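Local coordinates for protein lipoxygenase (Cyanothece sp., PDB 5EK8) that probably catalyses the insertion of molecular oxygen into polyunsaturated fatty acids as a 9R-lipoxygenase with a non-heme iron, at residues Leu52-Ser62 and Gln150-Pro161; Leu252-Leu263 and Arg443-Tyr452. All coordinates share one frame; numbering follows the deposited sequence.

The two contacts come one after the other along the chain and lie on opposite sides of its centre, with their centres about 56 Å apart and their nearest atoms about 32 Å apart. Contact 1 closes an all-beta unit near the N-terminus, joining strands 53-61 and 152-160 in one three-stranded mixed sheet. Contact 2 belongs to the largely helical body that holds the iron, where the end of helix 247-256 meets the start of helix 451-473. They share no helix, strand or sheet. Contact 1 lies away from the metal site, while contact 2 packs a second layer near it, the side chain of Pro260 being about 9 Å from that of the iron ligand His359.

Contact 1 of 2, residues Leu52-Ser62 and Gln150-Pro161; sequences LNKATGQLLFS and QKTYDFGTLTVP
Thr56 and Asp154 sit side by side on one face of the sheet, their side chains crossing at about a right angle, next to a beta bulge in this parallel strand pair. With OG1 between its own backbone N and carbonyl carbon (chi1 61°), Thr56 gives a hydrogen bond to the anti side of Asp154 OD1 (3.1 Å); that oxygen also takes a weak bond from Gly156 N. Thr56 N reaches Tyr153 O and Thr56 O accepts from Phe155 N, each at 2.9 Å, but Gln58 N skips to Gly156 O (2.9 Å), which shifts the register by one residue. At the start of the pair, Asn53 ND2 meets Gln150 O (2.8 Å) in the plane of its own amide. The Phe155 ring receives Ala55 CB at its edge, 3.8 Å from CE2. Lys54 ends in a salt bridge with Glu99, while Gln58 NE2 is held by Asn95 O. Strand 53-61 is the central one: Asn53, Ala55 and Gly57 turn their backbone bonds to strand 97-102, while Leu59, Phe155 and Leu158 pack on a second, antiparallel sheet through Val119, Leu117 and Ile142, a beta sandwich consistent with a PLAT domain.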
loop_
_atom_site.group_PDB
_atom_site.type_symbol
_atom_site.label_atom_id
_atom_site.label_comp_id
_atom_site.label_asym_id
_atom_site.label_seq_id
_atom_site.Cartn_x
_atom_site.Cartn_y
_atom_site.Cartn_z
ATOM N N LEU A 52 -11.106 47.508 -2.353
ATOM C CA LEU A 52 -10.120 46.435 -2.382
ATOM C C LEU A 52 -9.311 46.433 -3.674
ATOM O O LEU A 52 -9.698 47.044 -4.670
ATOM C CB LEU A 52 -10.809 45.081 -2.203
ATOM C CG LEU A 52 -11.168 44.681 -0.774
ATOM C CD1 LEU A 52 -12.470 43.898 -0.736
ATOM C CD2 LEU A 52 -10.040 43.864 -0.171
ATOM N N ASN A 53 -8.179 45.742 -3.635
ATOM C CA ASN A 53 -7.331 45.546 -4.801
ATOM C C ASN A 53 -7.503 44.106 -5.292
ATOM O O ASN A 53 -8.152 43.299 -4.623
ATOM C CB ASN A 53 -5.873 45.854 -4.444
ATOM C CG ASN A 53 -4.986 46.018 -5.662
ATOM O OD1 ASN A 53 -4.980 45.177 -6.566
ATOM N ND2 ASN A 53 -4.230 47.111 -5.694
ATOM N N LYS A 54 -6.938 43.772 -6.449
ATOM C CA LYS A 54 -7.120 42.425 -6.982
ATOM C C LYS A 54 -5.860 41.830 -7.616
ATOM O O LYS A 54 -5.001 42.543 -8.139
ATOM C CB LYS A 54 -8.273 42.411 -7.996
ATOM C CG LYS A 54 -7.860 42.143 -9.435
ATOM C CD LYS A 54 -9.064 41.834 -10.309
ATOM C CE LYS A 54 -10.053 42.986 -10.334
ATOM N NZ LYS A 54 -11.143 42.749 -11.318
ATOM N N ALA A 55 -5.766 40.507 -7.542
ATOM C CA ALA A 55 -4.693 39.748 -8.162
ATOM C C ALA A 55 -5.292 38.603 -8.972
ATOM O O ALA A 55 -6.135 37.863 -8.476
ATOM C CB ALA A 55 -3.730 39.219 -7.111
ATOM N N THR A 56 -4.866 38.457 -10.220
ATOM C CA THR A 56 -5.451 37.440 -11.082
ATOM C C THR A 56 -4.407 36.499 -11.645
ATOM O O THR A 56 -3.201 36.757 -11.557
ATOM C CB THR A 56 -6.219 38.064 -12.263
ATOM O OG1 THR A 56 -5.318 38.836 -13.066
ATOM C CG2 THR A 56 -7.351 38.952 -11.766
ATOM N N GLY A 57 -4.875 35.400 -12.227
ATOM C CA GLY A 57 -3.965 34.493 -12.904
ATOM C C GLY A 57 -4.535 33.117 -13.162
ATOM O O GLY A 57 -5.726 32.890 -12.984
ATOM N N GLN A 58 -3.681 32.198 -13.596
ATOM C CA GLN A 58 -4.094 30.823 -13.829
ATOM C C GLN A 58 -3.012 29.852 -13.388
ATOM O O GLN A 58 -1.835 30.041 -13.690
ATOM C CB GLN A 58 -4.428 30.597 -15.303
ATOM C CG GLN A 58 -4.858 29.174 -15.618
ATOM C CD GLN A 58 -5.173 28.972 -17.085
ATOM O OE1 GLN A 58 -4.536 29.563 -17.957
ATOM N NE2 GLN A 58 -6.164 28.136 -17.366
ATOM N N LEU A 59 -3.417 28.811 -12.669
ATOM C CA LEU A 59 -2.482 27.809 -12.175
ATOM C C LEU A 59 -2.652 26.471 -12.884
ATOM O O LEU A 59 -3.769 25.994 -13.068
ATOM C CB LEU A 59 -2.652 27.618 -10.669
ATOM C CG LEU A 59 -2.425 28.857 -9.804
ATOM C CD1 LEU A 59 -2.405 28.476 -8.328
ATOM C CD2 LEU A 59 -1.140 29.573 -10.206
ATOM N N LEU A 60 -1.532 25.873 -13.270
ATOM C CA LEU A 60 -1.536 24.570 -13.927
ATOM C C LEU A 60 -0.633 23.582 -13.188
ATOM O O LEU A 60 0.335 23.987 -12.545
ATOM C CB LEU A 60 -1.079 24.707 -15.382
ATOM C CG LEU A 60 -1.780 25.751 -16.256
ATOM C CD1 LEU A 60 -1.122 25.826 -17.617
ATOM C CD2 LEU A 60 -3.259 25.444 -16.406
ATOM N N PHE A 61 -0.953 22.292 -13.268
ATOM C CA PHE A 61 -0.031 21.256 -12.806
ATOM C C PHE A 61 1.276 21.380 -13.580
ATOM O O PHE A 61 1.261 21.649 -14.783
ATOM C CB PHE A 61 -0.609 19.854 -13.007
ATOM C CG PHE A 61 -1.730 19.507 -12.073
ATOM C CD1 PHE A 61 -1.479 18.817 -10.902
ATOM C CD2 PHE A 61 -3.037 19.843 -12.381
ATOM C CE1 PHE A 61 -2.505 18.482 -10.047
ATOM C CE2 PHE A 61 -4.070 19.507 -11.528
ATOM C CZ PHE A 61 -3.803 18.823 -10.361
ATOM N N SER A 62 2.401 21.174 -12.906
ATOM C CA SER A 62 3.696 21.271 -13.570
ATOM C C SER A 62 3.947 20.118 -14.551
ATOM O O SER A 62 4.673 20.288 -15.531
ATOM C CB SER A 62 4.825 21.326 -12.538
ATOM O OG SER A 62 4.857 20.140 -11.766
ATOM N N GLN A 150 -0.907 48.754 -8.549
ATOM C CA GLN A 150 -1.934 48.645 -9.573
ATOM C C GLN A 150 -3.149 47.949 -8.974
ATOM O O GLN A 150 -2.997 47.006 -8.198
ATOM C CB GLN A 150 -1.406 47.867 -10.774
ATOM C CG GLN A 150 0.110 47.856 -10.867
ATOM C CD GLN A 150 0.645 46.597 -11.525
ATOM O OE1 GLN A 150 -0.115 45.793 -12.067
ATOM N NE2 GLN A 150 1.961 46.416 -11.472
ATOM N N LYS A 151 -4.351 48.397 -9.327
ATOM C CA LYS A 151 -5.552 47.819 -8.729
ATOM C C LYS A 151 -5.802 46.397 -9.231
ATOM O O LYS A 151 -6.687 45.705 -8.730
ATOM C CB LYS A 151 -6.777 48.697 -8.996
ATOM C CG LYS A 151 -7.846 48.559 -7.918
ATOM C CD LYS A 151 -8.976 49.561 -8.084
ATOM C CE LYS A 151 -9.384 50.137 -6.735
ATOM N NZ LYS A 151 -10.760 50.711 -6.762
ATOM N N THR A 152 -5.027 45.972 -10.228
ATOM C CA THR A 152 -5.027 44.584 -10.686
ATOM C C THR A 152 -3.605 44.132 -11.001
ATOM O O THR A 152 -2.961 44.678 -11.898
ATOM C CB THR A 152 -5.889 44.372 -11.957
ATOM O OG1 THR A 152 -5.271 45.025 -13.073
ATOM C CG2 THR A 152 -7.309 44.896 -11.776
ATOM N N TYR A 153 -3.110 43.139 -10.268
ATOM C CA TYR A 153 -1.818 42.544 -10.596
ATOM C C TYR A 153 -2.005 41.131 -11.124
ATOM O O TYR A 153 -2.655 40.306 -10.488
ATOM C CB TYR A 153 -0.882 42.521 -9.387
ATOM C CG TYR A 153 0.447 41.865 -9.700
ATOM C CD1 TYR A 153 1.443 42.560 -10.379
ATOM C CD2 TYR A 153 0.703 40.547 -9.331
ATOM C CE1 TYR A 153 2.658 41.965 -10.678
ATOM C CE2 TYR A 153 1.917 39.942 -9.627
ATOM C CZ TYR A 153 2.890 40.656 -10.299
ATOM O OH TYR A 153 4.098 40.064 -10.593
ATOM N N ASP A 154 -1.416 40.849 -12.280
ATOM C CA ASP A 154 -1.621 39.567 -12.943
ATOM C C ASP A 154 -0.370 38.692 -12.944
ATOM O O ASP A 154 0.678 39.089 -13.454
ATOM C CB ASP A 154 -2.102 39.794 -14.378
ATOM C CG ASP A 154 -2.241 38.503 -15.162
ATOM O OD1 ASP A 154 -3.051 37.640 -14.756
ATOM O OD2 ASP A 154 -1.547 38.358 -16.193
ATOM N N PHE A 155 -0.490 37.497 -12.371
ATOM C CA PHE A 155 0.600 36.528 -12.390
ATOM C C PHE A 155 0.689 35.857 -13.753
ATOM O O PHE A 155 1.742 35.356 -14.147
ATOM C CB PHE A 155 0.409 35.461 -11.311
ATOM C CG PHE A 155 0.414 35.997 -9.910
ATOM C CD1 PHE A 155 1.545 35.888 -9.117
ATOM C CD2 PHE A 155 -0.717 36.599 -9.379
ATOM C CE1 PHE A 155 1.553 36.373 -7.821
ATOM C CE2 PHE A 155 -0.717 37.089 -8.087
ATOM C CZ PHE A 155 0.420 36.974 -7.305
ATOM N N GLY A 156 -0.431 35.850 -14.468
ATOM C CA GLY A 156 -0.524 35.122 -15.716
ATOM C C GLY A 156 -0.600 33.639 -15.419
ATOM O O GLY A 156 -1.029 33.243 -14.335
ATOM N N THR A 157 -0.182 32.822 -16.379
ATOM C CA THR A 157 -0.195 31.372 -16.211
ATOM C C THR A 157 1.098 30.862 -15.578
ATOM O O THR A 157 2.194 31.128 -16.066
ATOM C CB THR A 157 -0.432 30.657 -17.558
ATOM O OG1 THR A 157 -1.838 30.622 -17.828
ATOM C CG2 THR A 157 0.097 29.231 -17.519
ATOM N N LEU A 158 0.954 30.130 -14.481
ATOM C CA LEU A 158 2.092 29.537 -13.796
ATOM C C LEU A 158 1.850 28.054 -13.570
ATOM O O LEU A 158 0.703 27.606 -13.531
ATOM C CB LEU A 158 2.342 30.237 -12.462
ATOM C CG LEU A 158 2.485 31.757 -12.523
ATOM C CD1 LEU A 158 2.621 32.324 -11.121
ATOM C CD2 LEU A 158 3.671 32.156 -13.397
ATOM N N THR A 159 2.930 27.294 -13.423
ATOM C CA THR A 159 2.816 25.871 -13.131
ATOM C C THR A 159 3.118 25.600 -11.664
ATOM O O THR A 159 3.930 26.290 -11.047
ATOM C CB THR A 159 3.757 25.021 -14.012
ATOM O OG1 THR A 159 5.106 25.479 -13.865
ATOM C CG2 THR A 159 3.351 25.112 -15.479
ATOM N N VAL A 160 2.450 24.593 -11.110
ATOM C CA VAL A 160 2.646 24.208 -9.720
ATOM C C VAL A 160 2.928 22.714 -9.618
ATOM O O VAL A 160 2.163 21.903 -10.134
ATOM C CB VAL A 160 1.414 24.555 -8.850
ATOM C CG1 VAL A 160 1.647 24.142 -7.396
ATOM C CG2 VAL A 160 1.084 26.046 -8.951
ATOM N N PRO A 161 4.033 22.345 -8.957
ATOM C CA PRO A 161 4.349 20.929 -8.746
ATOM C C PRO A 161 3.512 20.318 -7.626
ATOM O O PRO A 161 4.053 19.938 -6.587
ATOM C CB PRO A 161 5.832 20.956 -8.377
ATOM C CG PRO A 161 6.012 22.272 -7.713
ATOM C CD PRO A 161 5.079 23.229 -8.411
#

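Contact 2 of 2, residues Leu252-Leu263 and Arg443-Tyr452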
loop_
_atom_site.group_PDB
_atom_site.type_symbol
_atom_site.label_atom_id
_atom_site.label_comp_id
_atom_site.label_asym_id
_atom_site.label_seq_id
_atom_site.Cartn_x
_atom_site.Cartn_y
_atom_site.Cartn_z
ATOM N N LEU A 252 -5.702 -25.060 5.843
ATOM C CA LEU A 252 -6.262 -23.854 6.444
ATOM C C LEU A 252 -5.478 -22.598 6.060
ATOM O O LEU A 252 -6.069 -21.559 5.780
ATOM C CB LEU A 252 -6.316 -23.986 7.965
ATOM C CG LEU A 252 -7.495 -24.796 8.499
ATOM C CD1 LEU A 252 -7.431 -24.885 10.003
ATOM C CD2 LEU A 252 -8.815 -24.181 8.047
ATOM N N ARG A 253 -4.152 -22.699 6.032
ATOM C CA ARG A 253 -3.326 -21.531 5.740
ATOM C C ARG A 253 -3.217 -21.282 4.245
ATOM O O ARG A 253 -2.979 -20.153 3.814
ATOM C CB ARG A 253 -1.935 -21.683 6.354
ATOM C CG ARG A 253 -1.954 -21.755 7.872
ATOM C CD ARG A 253 -2.917 -20.735 8.476
ATOM N NE ARG A 253 -2.387 -19.375 8.430
ATOM C CZ ARG A 253 -3.043 -18.300 8.858
ATOM N NH1 ARG A 253 -2.481 -17.100 8.784
ATOM N NH2 ARG A 253 -4.264 -18.424 9.358
ATOM N N VAL A 254 -3.387 -22.333 3.451
ATOM C CA VAL A 254 -3.495 -22.150 2.012
ATOM C C VAL A 254 -4.739 -21.317 1.714
ATOM O O VAL A 254 -4.714 -20.406 0.881
ATOM C CB VAL A 254 -3.561 -23.497 1.266
ATOM C CG1 VAL A 254 -4.170 -23.321 -0.119
ATOM C CG2 VAL A 254 -2.173 -24.111 1.166
ATOM N N LEU A 255 -5.819 -21.622 2.430
ATOM C CA LEU A 255 -7.095 -20.934 2.239
ATOM C C LEU A 255 -7.121 -19.511 2.792
ATOM O O LEU A 255 -7.544 -18.576 2.110
ATOM C CB LEU A 255 -8.229 -21.730 2.886
ATOM C CG LEU A 255 -8.776 -22.932 2.118
ATOM C CD1 LEU A 255 -9.852 -23.618 2.944
ATOM C CD2 LEU A 255 -9.313 -22.513 0.749
ATOM N N ASN A 256 -6.668 -19.352 4.029
ATOM C CA ASN A 256 -6.927 -18.120 4.762
ATOM C C ASN A 256 -5.682 -17.399 5.255
ATOM O O ASN A 256 -5.786 -16.366 5.916
ATOM C CB ASN A 256 -7.839 -18.423 5.943
ATOM C CG ASN A 256 -9.067 -19.210 5.535
ATOM O OD1 ASN A 256 -9.831 -18.781 4.670
ATOM N ND2 ASN A 256 -9.250 -20.380 6.140
ATOM N N GLY A 257 -4.513 -17.931 4.911
ATOM C CA GLY A 257 -3.250 -17.371 5.361
ATOM C C GLY A 257 -2.897 -16.029 4.746
ATOM O O GLY A 257 -3.717 -15.414 4.061
ATOM N N MET A 258 -1.666 -15.582 5.005
ATOM C CA MET A 258 -1.143 -14.313 4.496
ATOM C C MET A 258 -1.342 -14.207 2.995
ATOM O O MET A 258 -1.753 -13.168 2.478
ATOM C CB MET A 258 0.343 -14.170 4.834
ATOM C CG MET A 258 0.926 -12.808 4.519
ATOM S SD MET A 258 2.661 -12.888 4.037
ATOM C CE MET A 258 2.543 -13.839 2.522
ATOM N N ASN A 259 -1.030 -15.301 2.309
ATOM C CA ASN A 259 -1.350 -15.469 0.901
ATOM C C ASN A 259 -2.560 -16.378 0.786
ATOM O O ASN A 259 -2.420 -17.599 0.748
ATOM C CB ASN A 259 -0.161 -16.058 0.134
ATOM C CG ASN A 259 -0.326 -15.976 -1.381
ATOM O OD1 ASN A 259 -1.427 -15.786 -1.898
ATOM N ND2 ASN A 259 0.782 -16.121 -2.097
ATOM N N PRO A 260 -3.760 -15.787 0.748
ATOM C CA PRO A 260 -4.957 -16.615 0.629
ATOM C C PRO A 260 -5.132 -17.032 -0.819
ATOM O O PRO A 260 -5.553 -16.224 -1.647
ATOM C CB PRO A 260 -6.087 -15.688 1.098
ATOM C CG PRO A 260 -5.457 -14.309 1.266
ATOM C CD PRO A 260 -4.085 -14.358 0.664
ATOM N N CYS A 261 -4.803 -18.284 -1.110
ATOM C CA CYS A 261 -4.722 -18.771 -2.481
ATOM C C CYS A 261 -6.071 -18.822 -3.192
ATOM O O CYS A 261 -7.029 -19.402 -2.689
ATOM C CB CYS A 261 -4.075 -20.158 -2.497
ATOM S SG CYS A 261 -2.357 -20.185 -1.896
ATOM N N LEU A 262 -6.136 -18.198 -4.366
ATOM C CA LEU A 262 -7.293 -18.338 -5.239
ATOM C C LEU A 262 -7.083 -19.595 -6.068
ATOM O O LEU A 262 -6.389 -19.574 -7.081
ATOM C CB LEU A 262 -7.470 -17.105 -6.130
ATOM C CG LEU A 262 -8.848 -16.833 -6.739
ATOM C CD1 LEU A 262 -8.946 -15.385 -7.187
ATOM C CD2 LEU A 262 -9.122 -17.745 -7.912
ATOM N N LEU A 263 -7.678 -20.694 -5.619
ATOM C CA LEU A 263 -7.397 -22.010 -6.186
ATOM C C LEU A 263 -7.918 -22.218 -7.608
ATOM O O LEU A 263 -8.825 -21.526 -8.073
ATOM C CB LEU A 263 -7.976 -23.098 -5.279
ATOM C CG LEU A 263 -7.355 -23.254 -3.891
ATOM C CD1 LEU A 263 -7.865 -24.529 -3.258
ATOM C CD2 LEU A 263 -5.836 -23.258 -3.957
ATOM N N ARG A 443 -13.655 -13.161 -4.215
ATOM C CA ARG A 443 -13.897 -14.582 -4.464
ATOM C C ARG A 443 -15.035 -15.125 -3.603
ATOM O O ARG A 443 -15.374 -14.545 -2.574
ATOM C CB ARG A 443 -12.623 -15.387 -4.200
ATOM C CG ARG A 443 -12.200 -15.392 -2.733
ATOM C CD ARG A 443 -10.723 -15.734 -2.560
ATOM N NE ARG A 443 -9.850 -14.701 -3.117
ATOM C CZ ARG A 443 -8.522 -14.729 -3.055
ATOM N NH1 ARG A 443 -7.903 -15.738 -2.455
ATOM N NH2 ARG A 443 -7.808 -13.744 -3.585
ATOM N N GLN A 444 -15.622 -16.239 -4.026
ATOM C CA GLN A 444 -16.669 -16.892 -3.246
ATOM C C GLN A 444 -16.105 -18.066 -2.442
ATOM O O GLN A 444 -15.117 -18.683 -2.850
ATOM C CB GLN A 444 -17.801 -17.363 -4.161
ATOM C CG GLN A 444 -18.591 -16.228 -4.784
ATOM C CD GLN A 444 -19.171 -15.286 -3.746
ATOM O OE1 GLN A 444 -19.611 -15.713 -2.678
ATOM N NE2 GLN A 444 -19.167 -13.993 -4.051
ATOM N N PRO A 445 -16.726 -18.369 -1.287
ATOM C CA PRO A 445 -16.242 -19.428 -0.396
ATOM C C PRO A 445 -16.303 -20.816 -1.018
ATOM O O PRO A 445 -17.381 -21.262 -1.406
ATOM C CB PRO A 445 -17.190 -19.335 0.806
ATOM C CG PRO A 445 -17.744 -17.956 0.754
ATOM C CD PRO A 445 -17.870 -17.649 -0.700
ATOM N N ILE A 446 -15.157 -21.483 -1.109
ATOM C CA ILE A 446 -15.115 -22.872 -1.539
ATOM C C ILE A 446 -15.829 -23.775 -0.537
ATOM O O ILE A 446 -16.578 -24.671 -0.922
ATOM C CB ILE A 446 -13.672 -23.377 -1.709
ATOM C CG1 ILE A 446 -12.867 -22.440 -2.609
ATOM C CG2 ILE A 446 -13.664 -24.796 -2.255
ATOM C CD1 ILE A 446 -11.487 -22.964 -2.928
ATOM N N CYS A 447 -15.586 -23.533 0.750
ATOM C CA CYS A 447 -16.170 -24.348 1.812
ATOM C C CYS A 447 -16.381 -23.547 3.098
ATOM O O CYS A 447 -16.089 -22.354 3.149
ATOM C CB CYS A 447 -15.283 -25.558 2.092
ATOM S SG CYS A 447 -13.573 -25.130 2.475
ATOM N N ASP A 448 -16.887 -24.212 4.133
ATOM C CA ASP A 448 -17.163 -23.562 5.412
ATOM C C ASP A 448 -15.897 -23.061 6.102
ATOM O O ASP A 448 -15.927 -22.042 6.790
ATOM C CB ASP A 448 -17.916 -24.516 6.341
ATOM C CG ASP A 448 -19.402 -24.539 6.061
ATOM O OD1 ASP A 448 -19.948 -23.467 5.728
ATOM O OD2 ASP A 448 -20.018 -25.622 6.171
ATOM N N ASP A 449 -14.792 -23.777 5.914
ATOM C CA ASP A 449 -13.516 -23.393 6.512
ATOM C C ASP A 449 -12.851 -22.243 5.759
ATOM O O ASP A 449 -11.829 -21.712 6.199
ATOM C CB ASP A 449 -12.566 -24.594 6.566
ATOM C CG ASP A 449 -12.875 -25.537 7.719
ATOM O OD1 ASP A 449 -13.960 -25.414 8.327
ATOM O OD2 ASP A 449 -12.031 -26.408 8.018
ATOM N N HIS A 450 -13.430 -21.858 4.626
ATOM C CA HIS A 450 -12.858 -20.791 3.812
ATOM C C HIS A 450 -13.157 -19.430 4.434
ATOM O O HIS A 450 -13.968 -18.654 3.923
ATOM C CB HIS A 450 -13.391 -20.857 2.382
ATOM C CG HIS A 450 -12.543 -20.124 1.396
ATOM N ND1 HIS A 450 -12.860 -20.038 0.054
ATOM C CD2 HIS A 450 -11.382 -19.447 1.548
ATOM C CE1 HIS A 450 -11.936 -19.333 -0.569
ATOM N NE2 HIS A 450 -11.024 -18.963 0.315
ATOM N N LYS A 451 -12.486 -19.157 5.545
ATOM C CA LYS A 451 -12.750 -17.967 6.338
ATOM C C LYS A 451 -12.545 -16.667 5.553
ATOM O O LYS A 451 -13.361 -15.741 5.649
ATOM C CB LYS A 451 -11.866 -17.981 7.587
ATOM C CG LYS A 451 -12.027 -16.779 8.492
ATOM C CD LYS A 451 -11.148 -16.928 9.717
ATOM C CE LYS A 451 -11.429 -18.242 10.434
ATOM N NZ LYS A 451 -10.667 -18.352 11.710
ATOM N N TYR A 452 -11.470 -16.589 4.774
ATOM C CA TYR A 452 -11.174 -15.342 4.085
ATOM C C TYR A 452 -12.288 -14.928 3.127
ATOM O O TYR A 452 -12.620 -13.753 3.029
ATOM C CB TYR A 452 -9.860 -15.406 3.302
ATOM C CG TYR A 452 -9.747 -14.169 2.447
ATOM C CD1 TYR A 452 -9.484 -12.934 3.027
ATOM C CD2 TYR A 452 -9.986 -14.216 1.075
ATOM C CE1 TYR A 452 -9.425 -11.789 2.263
ATOM C CE2 TYR A 452 -9.929 -13.071 0.303
ATOM C CZ TYR A 452 -9.651 -11.864 0.904
ATOM O OH TYR A 452 -9.593 -10.719 0.153
HETATM O O HOH W 1 -8.485 -18.070 -0.711
HETATM O O HOH W 2 -5.139 -14.124 -3.548
#
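Asn256, at the end of helix 247-256, holds the start of helix 451-473 with OD1 and the turn just before it with ND2. OD1 accepts an almost straight bond from Tyr452 N (2.7 Å, 173°), which comes from above the carbonyl plane, and ND2 donates to Asp449 O (2.9 Å), an oxygen that Lys451 N also uses. CG lies beside the backbone N (chi1 -50°), which brings the amide up to the helix start, where His450 is the N-cap residue. With an alanine here, Tyr452 N is likely to lose its acceptor and Asp449 O would probably keep only Lys451 N of its two donors, untying the two helix ends. The packing is close around this point: Leu255 CD2 makes a CH-pi contact over the His450 ring, 4.0 Å from its centroid, and Leu255 CD1 rests on Cys447 SG. The Arg443 guanidinium lies between Tyr452 CE2 and Leu262 CB on opposite faces, donates through NH1 to Pro260 O, and forms a salt bridge with Glu520. Toward the partly exposed Leu252 and Asp449 the contact is looser: Leu252 CD2 comes only to 3.9 Å from Asp449 OD2, whose salt bridge is with Lys303. One water joins Leu255 O, Cys261 O, Arg443 NH1 and His450 NE2. Since His450 ND1 accepts from Ile446 N, that nitrogen presumably carries no proton, consistent with an uncharged imidazole, linked to the Arg443 guanidinium through the shared water.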